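Local coordinates for putative TetR-family transcriptional regulator (Rhodococcus sp., PDB 2G3B), which probably binds operator DNA through a helix-turn-helix motif and acts as a transcriptional repressor of the TetR family, at residues 87-92 with 175-180. Sequence-based numbering, arbitrary orientation.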
# COMPACT_ATOMS: atom_id res chain seq x y z
N GLU A 87 -12.80 6.75 -0.50
CA GLU A 87 -11.56 6.29 -1.18
C GLU A 87 -11.69 4.97 -1.94
O GLU A 87 -10.90 4.64 -2.86
CB GLU A 87 -10.46 6.11 -0.11
CG GLU A 87 -10.13 7.36 0.72
CD GLU A 87 -9.47 8.48 -0.13
OE1 GLU A 87 -8.89 8.18 -1.19
OE2 GLU A 87 -9.53 9.64 0.27
N ILE A 88 -12.68 4.19 -1.52
CA ILE A 88 -12.88 2.84 -2.05
C ILE A 88 -14.33 2.66 -2.46
O ILE A 88 -15.18 2.42 -1.63
CB ILE A 88 -12.35 1.71 -1.11
CG1 ILE A 88 -10.85 1.89 -0.84
CG2 ILE A 88 -12.70 0.29 -1.71
CD1 ILE A 88 -10.31 0.96 0.27
N GLN A 89 -14.56 2.79 -3.78
CA GLN A 89 -15.90 2.80 -4.40
C GLN A 89 -15.76 2.29 -5.79
O GLN A 89 -14.74 2.53 -6.44
CB GLN A 89 -16.51 4.24 -4.53
CG GLN A 89 -16.50 5.07 -3.28
CD GLN A 89 -17.33 6.36 -3.44
OE1 GLN A 89 -18.51 6.31 -3.78
NE2 GLN A 89 -16.69 7.51 -3.22
N ASP A 90 -16.77 1.54 -6.24
CA ASP A 90 -16.84 1.04 -7.62
C ASP A 90 -17.41 2.14 -8.51
O ASP A 90 -18.56 2.04 -9.00
CB ASP A 90 -17.81 -0.16 -7.70
CG ASP A 90 -17.31 -1.38 -6.95
OD1 ASP A 90 -16.08 -1.56 -6.83
OD2 ASP A 90 -18.17 -2.18 -6.46
N ARG A 91 -16.65 3.22 -8.63
CA ARG A 91 -16.94 4.34 -9.56
C ARG A 91 -15.69 4.59 -10.38
O ARG A 91 -14.60 4.51 -9.87
CB ARG A 91 -17.27 5.64 -8.84
CG ARG A 91 -18.46 5.52 -7.92
CD ARG A 91 -19.13 6.87 -7.83
NE ARG A 91 -19.27 7.29 -6.45
CZ ARG A 91 -19.65 8.50 -6.08
NH1 ARG A 91 -19.93 9.44 -6.99
NH2 ARG A 91 -19.76 8.77 -4.78
N PRO A 92 -15.85 4.82 -11.70
CA PRO A 92 -14.69 4.84 -12.58
C PRO A 92 -13.59 5.79 -12.16
O PRO A 92 -12.42 5.37 -12.18
CB PRO A 92 -15.29 5.21 -13.99
CG PRO A 92 -16.76 4.92 -13.85
CD PRO A 92 -17.13 5.00 -12.39
N ASP A 175 -16.18 -5.67 1.17
CA ASP A 175 -15.37 -6.09 2.32
C ASP A 175 -14.48 -4.94 2.78
O ASP A 175 -14.39 -4.64 3.96
CB ASP A 175 -14.48 -7.31 1.97
CG ASP A 175 -15.16 -8.62 2.30
OD1 ASP A 175 -16.41 -8.64 2.50
OD2 ASP A 175 -14.44 -9.64 2.35
N ALA A 176 -13.78 -4.33 1.84
CA ALA A 176 -12.87 -3.21 2.14
C ALA A 176 -13.59 -2.02 2.85
O ALA A 176 -13.09 -1.46 3.81
CB ALA A 176 -12.13 -2.76 0.82
N ARG A 177 -14.79 -1.67 2.36
CA ARG A 177 -15.61 -0.63 3.01
C ARG A 177 -16.03 -1.01 4.42
O ARG A 177 -15.97 -0.18 5.33
CB ARG A 177 -16.82 -0.29 2.11
CG ARG A 177 -16.32 0.41 0.82
CD ARG A 177 -17.45 0.52 -0.30
NE ARG A 177 -18.62 1.29 0.21
CZ ARG A 177 -18.66 2.62 0.23
NH1 ARG A 177 -17.62 3.35 -0.19
NH2 ARG A 177 -19.74 3.23 0.65
N SER A 178 -16.44 -2.27 4.60
CA SER A 178 -16.91 -2.74 5.88
C SER A 178 -15.74 -2.68 6.82
O SER A 178 -15.92 -2.33 7.98
CB SER A 178 -17.37 -4.19 5.83
OG SER A 178 -17.91 -4.54 7.12
N HIS A 179 -14.52 -3.04 6.35
CA HIS A 179 -13.37 -3.07 7.33
C HIS A 179 -12.99 -1.66 7.78
O HIS A 179 -12.61 -1.43 8.95
CB HIS A 179 -12.11 -3.72 6.71
CG HIS A 179 -12.28 -5.15 6.29
ND1 HIS A 179 -13.24 -5.99 6.80
CD2 HIS A 179 -11.60 -5.89 5.37
CE1 HIS A 179 -13.17 -7.16 6.21
NE2 HIS A 179 -12.14 -7.14 5.38
N LEU A 180 -13.07 -0.71 6.84
CA LEU A 180 -12.82 0.69 7.19
C LEU A 180 -13.83 1.18 8.21
O LEU A 180 -13.49 1.91 9.15
CB LEU A 180 -12.86 1.62 5.96
CG LEU A 180 -11.60 1.58 5.08
CD1 LEU A 180 -11.90 2.32 3.77
CD2 LEU A 180 -10.44 2.24 5.77
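In the all-helical C-terminal region, Ile88 and Gln89, in the loop that joins helix 76-86 to helix 92-110, meet Ala176, Arg177 and Leu180 on helix 173-188. Ile88 carries the apolar part. Its chi1 of -58° puts CG1 beside the backbone N and leaves CG2 anti to it. CG2 packs on Ala176 CB at 4.0 Å. The other branch ends with CD1 4.1 Å from Leu180 CD1. Ala176 and Leu180 lie one turn apart, and Ile88 touches both. Ser163 and Trp166 of helix 148-167 also touch Ile88, and Leu162 touches Leu180, which extends the buried packing.

The polar part is a side-chain to backbone bond. Arg177 bends at chi3 (60°), turning NE out of line with the chain before it. Its NH1 donates to Ile88 O at 3.0 Å, nearly straight at 162°. The oxygen lies at the edge of the guanidinium, in its plane. Arg177 CD also lies close, 3.2 Å from Ile88 O, and NH1 is 3.7 Å from Gln89 CG. Replacing Arg177 with an alanine would probably leave Ile88 O without this donor and open a gap beside Gln89 CG.

Gln89 is held from within its own loop. Arg91 grips Gln89 OE1 side-on with two nitrogens, NE and NH2, each at 2.9 Å. The NH2 bond uses a lone pair in the amide plane, whereas NE sits above that plane. Arg91 NH2 also forms a salt bridge with Glu68. Asp90 centres an inverse gamma turn, and its OD1 bonds to Thr173 at the start of helix 173-188. The arrangement is an interhelical loop packed against a helix, within the helical C-terminal domain characteristic of TetR-family regulators.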